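Local coordinates for protein aminoglycoside N(3)-acetyltransferase (Enterobacter cloacae, PDB 6NP3) that catalyses transfer of the acetyl group of acetyl-CoA to the 3-amino group of 2-deoxystreptamine antibiotics, probably conferring resistance to drugs such as gentamicin, at residues G181-T186 with D204-G209; P25-R30 with G99-F104; L15-G20 with I47-P52; Q82-F87 with R197-T202. One frame throughout, in Å; residues are numbered along the deposited sequence.

In the fold
None of the four contacts is fully buried: contacts 1 and 3 are partly buried, contacts 2 and 4 lie at the surface. Contacts 1 and 4 share the two-stranded hairpin 184-193/196-205 and touch where T186 meets T201 and T202; contact 1, at the open end of the hairpin, reaches the gentamicin pocket, whereas contact 4 ties strand 196-205 to the end of helix 78-83. Contacts 2 and 3, across the chain's centre from contact 1, both involve helix 39-50: contact 3 is its C-terminal end, and contact 2 packs on its L42 and V43. Charge dominates at the hairpin, through cation-pi stacking and a salt bridge in contact 1 and arginine-to-carbonyl bonds in contact 4. Contact 2 relies on methyl packing and waters, contact 3 on valine packing and one backbone bond.

Contact 1: G181-T186 with D204-G209; sequences GKRRVT and DWDSNG. With LLL ((2R,3R,4R,5R)-2-((1S,2S,3R,4S,6R)-4,6-diamino-3-((2R,3R,6S)-3-amino-6-(aminomethyl)-tetrahydro-2H-pyran-2-yloxy)-2-hydr oxycyclohexyloxy)-5-methyl-4-(methylamino)-tetrahydro-2H-pyran-3,5-diol), chain B.
The indole of W205 is sandwiched between K182 and R184. Its CB leaves the backbone away from 181-186, but chi1 of -52° swings the ring back across that segment. On one face the R184 guanidinium stands on end, its plane at 90° to the indole, with NH1 over the ring and CZ 4.4 Å from the centroid of the W205 six-membered ring. On the opposite face the K182 chain, bent at chi3, lays CE over the face, toward the rim, as a CH-pi contact and puts NZ 4.1 Å from the same W205 centroid. Both cations are therefore cation-pi partners, and both are tied elsewhere: K182 NZ to the carbonyls of A175 and A177, R184 NH2 to S203 OG. Water 1 links R184 NH1 to D204 OD1.

R183 and D206 run side by side, their planar groups 35° apart. R183 NE (3.0 Å) and NH2 (3.2 Å) both grip D206 OD2, forming a side-on salt bridge to a single oxygen; R183 NH1 pairs with D212. D206 OD1 accepts from N208 N at 2.8 Å, an Asx turn within the type I turn 206-209. That turn presents S207 and N208 to gentamicin: S207 OG accepts from LLL N12 (2.8 Å), and N208 ND2 donates almost straight to LLL O53 (3.0 Å). Antiparallel bonds between V185 and D204, and D206 N to R183 O at 2.9 Å, join the two backbones.

The contact is the base of the hairpin 184-193/196-205, with D204 OD2 held by A140 N and V185 lying on the loop at L71.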
# COMPACT_ATOMS: atom_id res chain seq x y z
N GLY A 181 11.52 -20.00 -9.12
CA GLY A 181 11.05 -19.26 -10.27
C GLY A 181 10.57 -17.86 -10.02
O GLY A 181 9.83 -17.33 -10.86
N LYS A 182 10.92 -17.25 -8.90
CA LYS A 182 10.40 -15.92 -8.60
C LYS A 182 10.91 -14.89 -9.59
O LYS A 182 12.11 -14.82 -9.90
CB LYS A 182 10.76 -15.52 -7.17
CG LYS A 182 10.10 -16.43 -6.14
CD LYS A 182 10.76 -16.33 -4.78
CE LYS A 182 10.46 -15.02 -4.10
NZ LYS A 182 10.84 -15.03 -2.69
N ARG A 183 9.99 -14.09 -10.11
CA ARG A 183 10.30 -13.03 -11.05
C ARG A 183 10.84 -11.80 -10.34
O ARG A 183 10.34 -11.39 -9.28
CB ARG A 183 9.03 -12.64 -11.80
CG ARG A 183 8.52 -13.72 -12.72
CD ARG A 183 7.13 -13.42 -13.21
NE ARG A 183 7.00 -12.13 -13.89
CZ ARG A 183 6.98 -11.99 -15.21
NH1 ARG A 183 7.10 -13.05 -16.00
NH2 ARG A 183 6.85 -10.78 -15.75
N ARG A 184 11.83 -11.20 -10.97
CA ARG A 184 12.41 -9.93 -10.56
C ARG A 184 12.33 -8.93 -11.70
O ARG A 184 12.16 -9.28 -12.88
CB ARG A 184 13.85 -10.11 -10.06
CG ARG A 184 13.89 -10.97 -8.81
CD ARG A 184 15.28 -11.16 -8.28
NE ARG A 184 15.91 -9.93 -7.84
CZ ARG A 184 15.69 -9.35 -6.66
NH1 ARG A 184 14.79 -9.86 -5.83
NH2 ARG A 184 16.32 -8.23 -6.33
N VAL A 185 12.39 -7.66 -11.33
CA VAL A 185 12.36 -6.55 -12.28
C VAL A 185 13.54 -5.64 -11.96
O VAL A 185 14.00 -5.57 -10.82
CB VAL A 185 11.05 -5.73 -12.22
CG1 VAL A 185 9.90 -6.52 -12.79
CG2 VAL A 185 10.75 -5.25 -10.81
N THR A 186 14.01 -4.94 -12.99
CA THR A 186 15.00 -3.89 -12.82
C THR A 186 14.39 -2.56 -13.28
O THR A 186 13.74 -2.51 -14.32
CB THR A 186 16.28 -4.21 -13.61
OG1 THR A 186 16.91 -5.37 -13.05
CG2 THR A 186 17.25 -3.04 -13.59
N ASP A 204 14.23 -5.80 -7.88
CA ASP A 204 13.37 -6.18 -6.76
C ASP A 204 12.42 -7.25 -7.28
O ASP A 204 12.39 -7.55 -8.48
CB ASP A 204 12.62 -4.97 -6.18
CG ASP A 204 12.37 -5.08 -4.68
OD1 ASP A 204 12.34 -6.23 -4.15
OD2 ASP A 204 12.19 -4.01 -4.05
N TRP A 205 11.66 -7.84 -6.38
CA TRP A 205 10.63 -8.77 -6.81
C TRP A 205 9.61 -8.09 -7.72
O TRP A 205 9.25 -6.93 -7.50
CB TRP A 205 9.94 -9.40 -5.59
CG TRP A 205 10.94 -9.99 -4.63
CD1 TRP A 205 11.24 -9.53 -3.40
CD2 TRP A 205 11.80 -11.10 -4.87
NE1 TRP A 205 12.21 -10.31 -2.83
CE2 TRP A 205 12.58 -11.28 -3.72
CE3 TRP A 205 12.00 -11.96 -5.95
CZ2 TRP A 205 13.53 -12.28 -3.62
CZ3 TRP A 205 12.97 -12.94 -5.84
CH2 TRP A 205 13.71 -13.09 -4.69
N ASP A 206 9.11 -8.82 -8.71
CA ASP A 206 8.09 -8.28 -9.59
C ASP A 206 6.79 -8.12 -8.81
O ASP A 206 6.20 -9.12 -8.38
CB ASP A 206 7.94 -9.21 -10.79
CG ASP A 206 7.09 -8.64 -11.88
OD1 ASP A 206 6.40 -7.62 -11.66
OD2 ASP A 206 7.19 -9.25 -13.01
N SER A 207 6.34 -6.88 -8.63
CA SER A 207 5.07 -6.65 -7.93
C SER A 207 3.86 -6.80 -8.84
O SER A 207 2.73 -6.60 -8.37
CB SER A 207 5.04 -5.29 -7.22
OG SER A 207 5.02 -4.24 -8.14
N ASN A 208 4.07 -7.13 -10.11
CA ASN A 208 3.00 -7.43 -11.05
C ASN A 208 2.91 -8.91 -11.40
O ASN A 208 2.47 -9.28 -12.49
CB ASN A 208 3.15 -6.58 -12.31
CG ASN A 208 2.77 -5.16 -12.06
OD1 ASN A 208 1.68 -4.88 -11.55
ND2 ASN A 208 3.66 -4.27 -12.37
N GLY A 209 3.32 -9.77 -10.47
CA GLY A 209 3.23 -11.21 -10.63
C GLY A 209 4.52 -11.87 -10.20
O GLY A 209 5.53 -11.77 -10.90
C11 LLL B . -2.15 -3.75 -10.20
O11 LLL B . -1.57 -3.78 -8.87
C21 LLL B . -3.65 -3.54 -10.02
N21 LLL B . -3.83 -2.40 -9.12
C31 LLL B . -4.26 -4.70 -9.33
C41 LLL B . -4.03 -5.94 -10.18
C51 LLL B . -2.53 -6.09 -10.39
O51 LLL B . -1.99 -4.93 -10.97
C61 LLL B . -2.24 -7.24 -11.33
N61 LLL B . -0.79 -7.34 -11.51
C12 LLL B . 2.13 -2.24 -7.55
N12 LLL B . 3.53 -2.01 -7.23
C22 LLL B . 1.62 -3.54 -6.92
C32 LLL B . 0.15 -3.65 -7.25
N32 LLL B . -0.39 -4.87 -6.64
C42 LLL B . -0.14 -3.71 -8.75
C52 LLL B . 0.49 -2.50 -9.43
O52 LLL B . 0.38 -2.67 -10.82
C62 LLL B . 1.95 -2.32 -9.07
O62 LLL B . 2.39 -1.09 -9.62
C13 LLL B . 3.57 -1.11 -10.43
C23 LLL B . 4.24 0.25 -10.25
O23 LLL B . 4.45 0.45 -8.86
C33 LLL B . 3.32 1.38 -10.75
N33 LLL B . 4.03 2.67 -10.67
C43 LLL B . 2.91 1.07 -12.20
O43 LLL B . 4.07 1.23 -12.99
C53 LLL B . 2.36 -0.35 -12.31
O53 LLL B . 3.26 -1.32 -11.82
C83 LLL B . 1.82 2.04 -12.66
C93 LLL B . 3.24 3.67 -9.91
O HOH W 1 14.78 -7.85 -3.79
O HOH W 2 9.63 -9.81 -14.32

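Contact 2: P25-R30 with G99-F104; sequences PHVSLR and GAINEF
This is a small surface contact, apolar and water-bridged, between the C-terminal end of strand 22-27 with the helix start that follows it and the N-terminal part of helix 101-106. L29 reaches across with CD1, which lies 3.9 Å from A100 CB and 3.7 Å from I101 N. Deeper in, V27 and I101 cross at about a right angle, with V27 CB 4.1 Å from I101 CG2. The I101 chi1 of -159° sets CG2 between the backbone N and the carbonyl carbon, where it faces the valine. Helix 39-50 backs this pair, V27 resting on L42 and I101 on V43.

Polar atoms meet through solvent. Water 4 donates to V27 O (3.1 Å) and accepts from I101 N (2.9 Å), joining the end of the strand to the backbone of I101. Water 3 sits 2.9 Å from P25 O and 2.8 Å from N102 OD1. S28 stands at the N-cap of helix 29-32, its OG making a weak bond to A31 N.

Strand 22-27 lies inside the mixed sheet, and its backbone is bonded to strand 156-160 at H26. The exit from this strand is the cofactor site: H26 to R30 and, across the contact, A100 bind CoA and acetyl-CoA in other structures of this enzyme, though neither is bound here.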
# COMPACT_ATOMS: atom_id res chain seq x y z
N PRO A 25 -5.45 1.47 4.93
CA PRO A 25 -6.68 1.44 4.15
C PRO A 25 -6.44 1.23 2.66
O PRO A 25 -5.46 1.69 2.08
CB PRO A 25 -7.29 2.83 4.41
CG PRO A 25 -6.07 3.71 4.49
CD PRO A 25 -5.00 2.85 5.19
N HIS A 26 -7.43 0.59 2.05
CA HIS A 26 -7.54 0.45 0.60
C HIS A 26 -8.97 0.83 0.30
O HIS A 26 -9.89 0.18 0.79
CB HIS A 26 -7.26 -0.98 0.11
CG HIS A 26 -5.86 -1.43 0.35
ND1 HIS A 26 -4.80 -0.89 -0.32
CD2 HIS A 26 -5.36 -2.33 1.22
CE1 HIS A 26 -3.68 -1.46 0.11
NE2 HIS A 26 -3.99 -2.33 1.04
N VAL A 27 -9.18 1.88 -0.50
CA VAL A 27 -10.50 2.50 -0.59
C VAL A 27 -10.94 2.64 -2.05
O VAL A 27 -10.19 3.14 -2.89
CB VAL A 27 -10.50 3.89 0.07
CG1 VAL A 27 -11.89 4.54 0.01
CG2 VAL A 27 -9.98 3.81 1.48
N SER A 28 -12.18 2.24 -2.32
CA SER A 28 -12.90 2.64 -3.53
C SER A 28 -13.87 3.77 -3.17
O SER A 28 -14.92 3.53 -2.57
CB SER A 28 -13.66 1.45 -4.10
OG SER A 28 -14.57 1.91 -5.11
N LEU A 29 -13.53 5.00 -3.56
CA LEU A 29 -14.41 6.12 -3.22
C LEU A 29 -15.75 6.04 -3.94
O LEU A 29 -16.76 6.52 -3.41
CB LEU A 29 -13.70 7.44 -3.47
CG LEU A 29 -12.58 7.78 -2.48
CD1 LEU A 29 -11.72 8.93 -2.98
CD2 LEU A 29 -13.14 8.09 -1.09
N ARG A 30 -15.78 5.43 -5.13
CA ARG A 30 -17.05 5.24 -5.83
C ARG A 30 -18.00 4.36 -5.02
O ARG A 30 -19.21 4.61 -4.98
CB ARG A 30 -16.79 4.63 -7.21
CG ARG A 30 -17.94 4.76 -8.21
CD ARG A 30 -17.55 4.35 -9.64
NE ARG A 30 -16.12 4.39 -9.91
CZ ARG A 30 -15.43 5.48 -10.25
NH1 ARG A 30 -16.04 6.65 -10.35
NH2 ARG A 30 -14.13 5.39 -10.47
N GLY A 99 -5.96 4.81 -5.74
CA GLY A 99 -7.03 5.43 -4.98
C GLY A 99 -6.89 6.93 -4.86
O GLY A 99 -5.83 7.41 -4.45
N ALA A 100 -7.95 7.68 -5.18
CA ALA A 100 -7.89 9.13 -5.06
C ALA A 100 -7.77 9.60 -3.61
O ALA A 100 -7.40 10.74 -3.38
CB ALA A 100 -9.12 9.76 -5.73
N ILE A 101 -8.07 8.74 -2.64
CA ILE A 101 -7.93 9.17 -1.26
C ILE A 101 -6.47 9.40 -0.90
O ILE A 101 -6.17 10.15 0.04
CB ILE A 101 -8.59 8.15 -0.32
CG1 ILE A 101 -8.92 8.84 1.01
CG2 ILE A 101 -7.70 6.94 -0.08
CD1 ILE A 101 -9.65 7.97 1.99
N ASN A 102 -5.54 8.77 -1.61
CA ASN A 102 -4.16 8.78 -1.14
C ASN A 102 -3.53 10.16 -1.22
O ASN A 102 -2.68 10.50 -0.40
CB ASN A 102 -3.35 7.72 -1.88
CG ASN A 102 -3.66 6.35 -1.39
OD1 ASN A 102 -3.97 6.16 -0.21
ND2 ASN A 102 -3.55 5.37 -2.27
N GLU A 103 -3.93 10.98 -2.19
CA GLU A 103 -3.40 12.34 -2.24
C GLU A 103 -3.87 13.16 -1.04
O GLU A 103 -3.13 14.01 -0.56
CB GLU A 103 -3.76 12.97 -3.58
CG GLU A 103 -3.30 14.41 -3.77
CD GLU A 103 -1.79 14.56 -3.89
OE1 GLU A 103 -1.33 15.71 -4.12
OE2 GLU A 103 -1.04 13.56 -3.75
N PHE A 104 -5.08 12.88 -0.55
CA PHE A 104 -5.57 13.55 0.66
C PHE A 104 -4.80 13.06 1.88
O PHE A 104 -4.47 13.85 2.76
CB PHE A 104 -7.07 13.31 0.84
CG PHE A 104 -7.92 13.96 -0.20
CD1 PHE A 104 -8.15 13.34 -1.41
CD2 PHE A 104 -8.47 15.21 0.01
CE1 PHE A 104 -8.91 13.95 -2.40
CE2 PHE A 104 -9.24 15.82 -0.96
CZ PHE A 104 -9.46 15.20 -2.16
O HOH W 3 -5.71 4.26 0.76
O HOH W 4 -9.21 6.06 -2.84
O HOH W 5 -10.88 5.86 -5.33

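Contact 3: L15-G20 with I47-P52; sequences LGVRSG and IEAVGP
The peptide carbonyl of V50 is the flat group that accepts across the contact, and G20 N approaches its oxygen tilted 29° from the carbonyl plane. The bond itself is short and nearly straight, 2.7 Å from G20 N to V50 O, with 172° at the hydrogen. The other planar group, the guanidinium of R18, turns back on its own segment: NH1 reaches V17 O (3.0 Å) from above that carbonyl plane and also bonds to R13 O.

Apolar packing comes from V17. Its CG1, anti to the backbone N, points into the angle between A49 and V50, 3.9 Å from A49 CB and 4.0 Å from V50 CG1. V17 also packs on L248 of strand 244-250, and A49 on L12 of helix 5-15.

R13 of helix 5-15 binds both segments through NH1, to V17 O and A49 O. The last carbonyls of helix 39-50, where G51 turns out with positive phi, thus meet a backbone N-H and an arginine, an arrangement that would suit the partial negative charge of a helix C-terminus.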
# COMPACT_ATOMS: atom_id res chain seq x y z
N LEU A 15 -17.13 -1.87 12.75
CA LEU A 15 -16.34 -2.85 12.02
C LEU A 15 -15.20 -3.40 12.85
O LEU A 15 -14.64 -4.46 12.52
CB LEU A 15 -15.80 -2.15 10.79
CG LEU A 15 -15.17 -3.04 9.72
CD1 LEU A 15 -16.22 -3.93 9.08
CD2 LEU A 15 -14.48 -2.17 8.69
N GLY A 16 -14.80 -2.69 13.90
CA GLY A 16 -13.78 -3.17 14.79
C GLY A 16 -12.54 -2.31 14.86
O GLY A 16 -11.59 -2.69 15.53
N VAL A 17 -12.54 -1.14 14.23
CA VAL A 17 -11.43 -0.23 14.44
C VAL A 17 -11.50 0.36 15.84
O VAL A 17 -12.55 0.83 16.28
CB VAL A 17 -11.47 0.90 13.40
CG1 VAL A 17 -10.30 1.84 13.63
CG2 VAL A 17 -11.39 0.34 11.99
N ARG A 18 -10.39 0.30 16.56
CA ARG A 18 -10.31 0.76 17.93
C ARG A 18 -9.25 1.84 18.06
O ARG A 18 -8.27 1.89 17.30
CB ARG A 18 -9.95 -0.39 18.85
CG ARG A 18 -11.01 -1.47 18.93
CD ARG A 18 -12.27 -0.96 19.63
NE ARG A 18 -13.38 -1.91 19.60
CZ ARG A 18 -14.35 -1.92 18.69
NH1 ARG A 18 -14.34 -1.06 17.70
NH2 ARG A 18 -15.31 -2.81 18.77
N SER A 19 -9.45 2.72 19.04
CA SER A 19 -8.44 3.70 19.37
C SER A 19 -7.11 3.00 19.60
O SER A 19 -7.03 1.97 20.28
CB SER A 19 -8.86 4.49 20.62
OG SER A 19 -10.05 5.24 20.37
N GLY A 20 -6.06 3.56 19.00
CA GLY A 20 -4.74 3.00 19.10
C GLY A 20 -4.36 2.07 17.97
O GLY A 20 -3.20 1.66 17.90
N ILE A 47 -8.72 9.04 10.87
CA ILE A 47 -7.85 9.60 11.89
C ILE A 47 -8.55 9.64 13.24
O ILE A 47 -7.96 9.30 14.27
CB ILE A 47 -7.37 10.99 11.44
CG1 ILE A 47 -6.45 10.85 10.22
CG2 ILE A 47 -6.68 11.74 12.56
CD1 ILE A 47 -6.10 12.15 9.56
N GLU A 48 -9.83 10.01 13.24
CA GLU A 48 -10.56 10.04 14.50
C GLU A 48 -10.77 8.64 15.05
O GLU A 48 -10.68 8.41 16.26
CB GLU A 48 -11.91 10.72 14.26
CG GLU A 48 -12.72 10.84 15.51
CD GLU A 48 -13.86 11.83 15.39
OE1 GLU A 48 -14.96 11.51 15.87
OE2 GLU A 48 -13.65 12.90 14.80
N ALA A 49 -11.03 7.67 14.17
CA ALA A 49 -11.27 6.30 14.62
C ALA A 49 -10.03 5.68 15.27
O ALA A 49 -10.15 4.97 16.28
CB ALA A 49 -11.78 5.42 13.49
N VAL A 50 -8.85 5.91 14.71
CA VAL A 50 -7.63 5.36 15.32
C VAL A 50 -7.17 6.19 16.51
O VAL A 50 -6.40 5.70 17.35
CB VAL A 50 -6.50 5.10 14.32
CG1 VAL A 50 -7.00 4.15 13.22
CG2 VAL A 50 -5.96 6.38 13.78
N GLY A 51 -7.64 7.42 16.63
CA GLY A 51 -7.35 8.24 17.79
C GLY A 51 -5.94 8.79 17.80
O GLY A 51 -5.12 8.51 16.92
N PRO A 52 -5.65 9.62 18.80
CA PRO A 52 -4.33 10.26 18.87
C PRO A 52 -3.17 9.31 19.15
O PRO A 52 -2.02 9.73 18.94
CB PRO A 52 -4.50 11.30 19.98
CG PRO A 52 -5.58 10.76 20.82
CD PRO A 52 -6.54 10.06 19.88

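Contact 4: Q82-F87 with R197-T202; sequences QSWPAF and RVWVTT
R197 extends with CG anti to its backbone N (chi1 180°), then bends at chi3 (62°), which carries its guanidinium to the carbonyls at the end of helix 78-83. There the acceptors lie near the guanidinium plane, along its edge. NH1 of R197 donates to W84 O at 2.9 Å, in the carbonyl plane and on a lone pair. NH2 of R197 donates to Q82 O at 3.2 Å from well above that carbonyl plane, and NH1 adds a weak bond to the same oxygen.

Over one face of the R197 guanidinium, toward its rim, lies NE1 of W199, 3.8 Å above the plane; this N-H is bonded to A81 O. The far edge of that indole meets the other segment: W199 CZ2 is 3.6 Å from W84 CB, while the W84 ring itself leads away and anchors NE1 on D64 O. Nearer the strand, A86 CB rests against the R197 chain, 3.8 Å from R197 CG, and also touches L192 of the partner strand.

One arginine and one indole N-H thus collect three carbonyls, of A81, Q82 and W84, joining the end of helix 78-83 to strand 196-205. Such a positive group would be well matched to the partial negative charge expected at a helix C-terminus.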
# COMPACT_ATOMS: atom_id res chain seq x y z
N GLN A 82 17.73 12.73 -18.49
CA GLN A 82 18.04 14.16 -18.52
C GLN A 82 16.96 14.99 -17.84
O GLN A 82 17.28 15.97 -17.15
CB GLN A 82 18.28 14.68 -19.94
CG GLN A 82 18.56 16.19 -19.88
CD GLN A 82 18.94 16.84 -21.19
OE1 GLN A 82 18.42 16.53 -22.25
NE2 GLN A 82 19.85 17.80 -21.10
N SER A 83 15.69 14.67 -18.08
CA SER A 83 14.64 15.61 -17.71
C SER A 83 13.68 15.14 -16.63
O SER A 83 12.84 15.95 -16.20
CB SER A 83 13.82 16.05 -18.93
OG SER A 83 13.09 14.97 -19.48
N TRP A 84 13.74 13.90 -16.16
CA TRP A 84 12.75 13.47 -15.19
C TRP A 84 12.92 14.25 -13.88
O TRP A 84 14.04 14.45 -13.42
CB TRP A 84 12.83 11.95 -14.94
CG TRP A 84 11.47 11.39 -14.61
CD1 TRP A 84 10.89 11.28 -13.37
CD2 TRP A 84 10.48 11.00 -15.55
NE1 TRP A 84 9.61 10.85 -13.50
CE2 TRP A 84 9.34 10.63 -14.82
CE3 TRP A 84 10.45 10.89 -16.94
CZ2 TRP A 84 8.19 10.17 -15.43
CZ3 TRP A 84 9.31 10.42 -17.54
CH2 TRP A 84 8.20 10.05 -16.80
N PRO A 85 11.82 14.64 -13.24
CA PRO A 85 11.94 15.27 -11.92
C PRO A 85 12.43 14.27 -10.88
O PRO A 85 11.97 13.12 -10.84
CB PRO A 85 10.50 15.71 -11.61
CG PRO A 85 9.63 14.84 -12.42
CD PRO A 85 10.43 14.59 -13.70
N ALA A 86 13.36 14.70 -10.04
CA ALA A 86 13.68 13.91 -8.86
C ALA A 86 12.46 13.77 -7.95
O ALA A 86 11.64 14.69 -7.83
CB ALA A 86 14.81 14.55 -8.06
N PHE A 87 12.32 12.59 -7.34
CA PHE A 87 11.26 12.38 -6.35
C PHE A 87 11.48 13.29 -5.16
O PHE A 87 12.51 13.22 -4.49
CB PHE A 87 11.25 10.92 -5.90
CG PHE A 87 10.21 10.61 -4.85
CD1 PHE A 87 8.86 10.64 -5.16
CD2 PHE A 87 10.58 10.25 -3.57
CE1 PHE A 87 7.92 10.33 -4.21
CE2 PHE A 87 9.61 9.93 -2.61
CZ PHE A 87 8.30 9.97 -2.96
N ARG A 197 19.75 15.53 -7.69
CA ARG A 197 19.12 14.35 -8.26
C ARG A 197 20.16 13.26 -8.49
O ARG A 197 21.20 13.49 -9.13
CB ARG A 197 18.44 14.70 -9.59
CG ARG A 197 17.77 13.51 -10.25
CD ARG A 197 17.21 13.85 -11.61
NE ARG A 197 18.26 14.25 -12.55
CZ ARG A 197 18.02 14.62 -13.80
NH1 ARG A 197 16.79 14.61 -14.26
NH2 ARG A 197 19.01 14.99 -14.59
N VAL A 198 19.86 12.06 -8.01
CA VAL A 198 20.72 10.90 -8.21
C VAL A 198 19.84 9.78 -8.76
O VAL A 198 18.85 9.41 -8.14
CB VAL A 198 21.37 10.44 -6.89
CG1 VAL A 198 22.18 9.16 -7.11
CG2 VAL A 198 22.24 11.53 -6.32
N TRP A 199 20.22 9.24 -9.91
CA TRP A 199 19.52 8.08 -10.43
C TRP A 199 20.03 6.82 -9.75
O TRP A 199 21.24 6.60 -9.63
CB TRP A 199 19.70 7.96 -11.93
CG TRP A 199 18.83 8.88 -12.70
CD1 TRP A 199 19.18 10.10 -13.26
CD2 TRP A 199 17.46 8.67 -13.04
NE1 TRP A 199 18.10 10.63 -13.94
CE2 TRP A 199 17.02 9.79 -13.78
CE3 TRP A 199 16.53 7.65 -12.75
CZ2 TRP A 199 15.74 9.90 -14.29
CZ3 TRP A 199 15.27 7.76 -13.26
CH2 TRP A 199 14.87 8.89 -14.00
N VAL A 200 19.10 5.99 -9.29
CA VAL A 200 19.40 4.71 -8.66
C VAL A 200 18.71 3.62 -9.46
O VAL A 200 17.49 3.68 -9.67
CB VAL A 200 18.95 4.68 -7.19
CG1 VAL A 200 19.21 3.29 -6.59
CG2 VAL A 200 19.64 5.77 -6.38
N THR A 201 19.48 2.66 -9.94
CA THR A 201 18.97 1.48 -10.61
C THR A 201 19.01 0.31 -9.63
O THR A 201 20.01 0.12 -8.93
CB THR A 201 19.79 1.16 -11.86
OG1 THR A 201 19.79 2.31 -12.71
CG2 THR A 201 19.21 -0.02 -12.61
N THR A 202 17.91 -0.43 -9.56
CA THR A 202 17.83 -1.54 -8.63
C THR A 202 17.06 -2.68 -9.26
O THR A 202 16.34 -2.50 -10.24
CB THR A 202 17.09 -1.11 -7.34
OG1 THR A 202 17.31 -2.09 -6.32
CG2 THR A 202 15.58 -0.97 -7.57